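Local coordinates for protein transcriptional regulator, crp family (Thermotoga maritima, PDB 1O5L) that probably binds DNA as a transcription factor of the CRP family, and carries a cyclic nucleotide-binding-type domain, at residues I40-L44 against I73-I79; L47-L51 against E94-I98. All coordinates share one frame. Numbering follows the deposited sequence.

Contact 1. Residues I40-L44 against I73-I79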
# COMPACT_ATOMS: atom_id res chain seq x y z
N ILE A 40 2.98 13.32 8.41
CA ILE A 40 2.98 13.46 6.97
C ILE A 40 1.80 14.34 6.64
O ILE A 40 0.63 13.93 6.78
CB ILE A 40 2.84 12.09 6.24
CG1 ILE A 40 3.97 11.16 6.65
CG2 ILE A 40 2.76 12.31 4.70
CD1 ILE A 40 4.06 9.87 5.85
N GLU A 41 2.10 15.56 6.24
CA GLU A 41 1.07 16.51 5.84
C GLU A 41 1.01 16.74 4.32
O GLU A 41 -0.04 16.73 3.72
CB GLU A 41 1.24 17.80 6.64
CG GLU A 41 0.79 17.59 8.08
CD GLU A 41 1.46 18.49 9.10
OE1 GLU A 41 2.49 19.13 8.78
OE2 GLU A 41 0.95 18.55 10.25
N ASP A 42 2.14 16.95 3.70
CA ASP A 42 2.20 17.11 2.27
C ASP A 42 2.81 15.86 1.68
O ASP A 42 3.61 15.16 2.34
CB ASP A 42 3.07 18.31 1.93
CG ASP A 42 2.37 19.64 2.16
OD1 ASP A 42 1.18 19.82 2.52
OD2 ASP A 42 3.04 20.66 1.93
N VAL A 43 2.43 15.57 0.44
CA VAL A 43 3.08 14.57 -0.38
C VAL A 43 4.41 15.18 -0.91
O VAL A 43 4.44 16.27 -1.54
CB VAL A 43 2.17 14.16 -1.56
CG1 VAL A 43 2.86 13.15 -2.48
CG2 VAL A 43 0.83 13.63 -1.06
N LEU A 44 5.51 14.48 -0.65
CA LEU A 44 6.84 14.95 -1.02
C LEU A 44 7.37 14.16 -2.22
O LEU A 44 7.31 12.93 -2.23
CB LEU A 44 7.79 14.81 0.17
CG LEU A 44 7.38 15.46 1.50
CD1 LEU A 44 8.51 15.35 2.47
CD2 LEU A 44 6.95 16.97 1.37
N ILE A 73 8.01 9.73 -5.29
CA ILE A 73 7.29 10.07 -4.05
C ILE A 73 7.98 9.43 -2.84
O ILE A 73 8.33 8.27 -2.89
CB ILE A 73 5.81 9.61 -4.09
CG1 ILE A 73 5.07 10.21 -5.29
CG2 ILE A 73 5.07 10.03 -2.78
CD1 ILE A 73 3.83 9.46 -5.71
N ILE A 74 8.15 10.20 -1.78
CA ILE A 74 8.70 9.73 -0.52
C ILE A 74 7.64 9.13 0.46
O ILE A 74 6.67 9.79 0.83
CB ILE A 74 9.42 10.90 0.15
CG1 ILE A 74 10.57 11.36 -0.75
CG2 ILE A 74 9.91 10.50 1.57
CD1 ILE A 74 11.14 12.68 -0.37
N ALA A 75 7.89 7.90 0.91
CA ALA A 75 7.08 7.23 1.93
C ALA A 75 5.63 7.15 1.48
O ALA A 75 4.72 7.41 2.25
CB ALA A 75 7.19 7.95 3.30
N SER A 76 5.46 6.73 0.23
CA SER A 76 4.18 6.74 -0.45
C SER A 76 3.10 5.89 0.25
O SER A 76 1.94 6.30 0.39
CB SER A 76 4.38 6.33 -1.93
OG SER A 76 4.58 4.93 -2.09
N GLY A 77 3.49 4.70 0.68
CA GLY A 77 2.58 3.82 1.42
C GLY A 77 2.12 4.29 2.81
O GLY A 77 1.24 3.68 3.39
N PHE A 78 2.73 5.36 3.33
CA PHE A 78 2.42 5.86 4.67
C PHE A 78 1.55 7.11 4.63
O PHE A 78 0.97 7.50 5.65
CB PHE A 78 3.73 6.12 5.44
CG PHE A 78 4.54 4.87 5.73
CD1 PHE A 78 4.27 4.10 6.84
CD2 PHE A 78 5.57 4.49 4.89
CE1 PHE A 78 5.01 2.92 7.11
CE2 PHE A 78 6.33 3.31 5.15
CZ PHE A 78 6.05 2.54 6.26
N ILE A 79 1.44 7.72 3.45
CA ILE A 79 0.78 9.03 3.32
C ILE A 79 -0.64 9.00 3.82
O ILE A 79 -1.01 9.84 4.64
CB ILE A 79 0.86 9.57 1.86
CG1 ILE A 79 2.31 9.85 1.46
CG2 ILE A 79 0.05 10.85 1.71
CD1 ILE A 79 2.53 9.94 -0.06
O HOH W 1 5.57 12.17 1.14
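Only one direct hydrogen bond joins these segments, and it is backbone to backbone: Ile74 N donates a hydrogen bond to Leu44 O at 2.9 Å, nearly straight at 172°. Leu44 O also takes a CA-H...O contact from Ile73 CA (3.4 Å). On the other side of the same pair, water 1 takes the place of a second direct bond, accepting from Leu44 N (2.9 Å) and donating to Ile74 O (2.6 Å). In the jelly roll of this domain, the turn that follows, Ala75-Ile79, is consistent with the start of the phosphate-binding cassette of CRP relatives; Phe78 N bonds back to Ala75 O (3.1 Å). The remainder is apolar. Ile40 CD1 lies 3.8 Å from Phe78 CB and Ile40 CG2 4.1 Å from Ile79 CG1. Val43 reaches both ways, its CG1 3.8 Å from Ile73 CG2 and its CG2 4.0 Å from Ile79 CG2. Outside the two segments, the Phe78 ring meets Phe128 of the second subunit, while Ser76 OG bonds Asp123 on helix 114-139.

Contact 2. Residues L47-L51 against E94-I98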
# COMPACT_ATOMS: atom_id res chain seq x y z
N LEU A 47 12.83 15.77 -6.68
CA LEU A 47 13.00 16.33 -8.01
C LEU A 47 14.41 16.15 -8.52
O LEU A 47 14.61 15.80 -9.68
CB LEU A 47 12.71 17.85 -7.98
CG LEU A 47 11.26 18.27 -7.70
CD1 LEU A 47 11.15 19.78 -7.50
CD2 LEU A 47 10.34 17.78 -8.83
N GLU A 48 15.38 16.45 -7.65
CA GLU A 48 16.78 16.33 -7.97
C GLU A 48 17.63 16.16 -6.71
O GLU A 48 17.24 16.62 -5.64
CB GLU A 48 17.28 17.50 -8.80
CG GLU A 48 16.68 18.86 -8.53
CD GLU A 48 17.27 19.93 -9.45
OE1 GLU A 48 18.46 20.32 -9.23
OE2 GLU A 48 16.56 20.34 -10.42
N GLY A 49 18.77 15.49 -6.88
CA GLY A 49 19.67 15.18 -5.77
C GLY A 49 19.57 13.73 -5.31
O GLY A 49 19.35 12.82 -6.12
N THR A 50 19.78 13.51 -4.02
CA THR A 50 19.79 12.17 -3.43
C THR A 50 19.45 12.28 -1.94
O THR A 50 20.04 13.10 -1.22
CB THR A 50 21.20 11.49 -3.58
OG1 THR A 50 21.63 11.46 -4.94
CG2 THR A 50 21.13 10.01 -3.23
N LEU A 51 18.53 11.43 -1.47
CA LEU A 51 18.18 11.36 -0.07
C LEU A 51 18.65 10.04 0.53
O LEU A 51 18.84 9.06 -0.19
CB LEU A 51 16.67 11.50 0.09
CG LEU A 51 16.06 12.70 -0.63
CD1 LEU A 51 14.59 12.71 -0.41
CD2 LEU A 51 16.70 14.00 -0.13
N GLU A 94 23.04 14.77 -0.70
CA GLU A 94 23.67 15.85 -1.43
C GLU A 94 22.65 16.99 -1.56
O GLU A 94 21.48 16.82 -1.21
CB GLU A 94 24.12 15.37 -2.81
CG GLU A 94 22.99 14.95 -3.75
CD GLU A 94 23.52 14.53 -5.12
OE1 GLU A 94 24.31 15.29 -5.71
OE2 GLU A 94 23.15 13.43 -5.60
N ASN A 95 23.09 18.14 -2.08
CA ASN A 95 22.16 19.25 -2.36
C ASN A 95 20.94 18.71 -3.12
O ASN A 95 21.09 18.02 -4.13
CB ASN A 95 22.83 20.37 -3.18
CG ASN A 95 23.94 21.10 -2.42
OD1 ASN A 95 24.21 20.80 -1.25
ND2 ASN A 95 24.60 22.03 -3.09
N SER A 96 19.75 18.97 -2.63
CA SER A 96 18.55 18.36 -3.21
C SER A 96 17.38 19.34 -3.26
O SER A 96 17.39 20.39 -2.60
CB SER A 96 18.17 17.12 -2.41
OG SER A 96 19.20 16.15 -2.36
N LYS A 97 16.38 19.00 -4.08
CA LYS A 97 15.15 19.78 -4.22
C LYS A 97 13.97 18.83 -4.24
O LYS A 97 13.99 17.78 -4.87
CB LYS A 97 15.14 20.62 -5.50
CG LYS A 97 16.38 21.46 -5.70
CD LYS A 97 16.25 22.43 -6.88
CE LYS A 97 17.51 23.23 -7.07
NZ LYS A 97 17.46 23.98 -8.36
N ILE A 98 12.91 19.26 -3.57
CA ILE A 98 11.72 18.47 -3.37
C ILE A 98 10.51 19.30 -3.73
O ILE A 98 10.52 20.52 -3.58
CB ILE A 98 11.73 18.00 -1.88
CG1 ILE A 98 12.67 16.80 -1.76
CG2 ILE A 98 10.31 17.67 -1.31
CD1 ILE A 98 13.04 16.47 -0.33
O HOH W 2 16.22 22.97 -10.65
O HOH W 3 19.81 19.31 -6.89
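Start at Glu94, whose side chain curls back so that OE2 accepts a short hydrogen bond from Thr50 OG1 (2.6 Å); its amide adds a weak one, Glu94 N to Thr50 O at 3.5 Å. At Asn95 it is the carbonyl that matters: Asn95 O takes a CA-H...O contact from Gly49 CA (3.6 Å). Ser96 then knits the turn together, because its OG donates to Glu94 O (2.6 Å) and accepts from Thr50 N (3.2 Å). A side chain on Gly49 would collide with Ser96 OG and Asn95 O, and at its backbone angles (103/-147) a CB would also be jammed against the carbonyl O of Glu48, so a glycine lets the two backbones close to 4.2 Å between Gly49 CA and Ser96 CA. Lys97 faces a classic beta bulge: Lys97 O receives Leu47 N (2.9 Å) and, weakly, Glu48 N (3.4 Å), while Lys97 N returns a bond to Glu48 O (3.0 Å). The charged ends of Glu48 and Lys97 form a long salt bridge, Glu48 OE1 to Lys97 NZ at 3.9 Å, with water 2 linking Glu48 OE2 to NZ. Ile98 turns its CD1 to Leu51 CD1 (4.1 Å). Here the antiparallel pair 42-48 and 96-102, with strand 23-27 alongside 96-102, bends over into strands 51-56 and 89-92 of the other jelly-roll sheet.

In the fold
Strand 42-48 serves both contacts: contact 1 uses its beginning and contact 2 its far end, with centres about 16 Å apart. Along the chain their segments alternate, in keeping with the interleaved strands of a jelly roll. Inside the domain they meet directly. Ile74 CD1 of contact 1 packs 3.4 Å from Leu51 CD1 and 4.2 Å from Ile98 CD1, and Leu44 CB sits 4.1 Å from Ile98 CG2, so apolar side chains from all four segments come together. Contact 1, its centre about 5 Å from the centre of the chain, borders the helix 114-139 and second-subunit side, near where relatives bind the nucleotide phosphate; the centre of contact 2 lies about 13 Å from the centre of the chain, and no other subunit touches its segments.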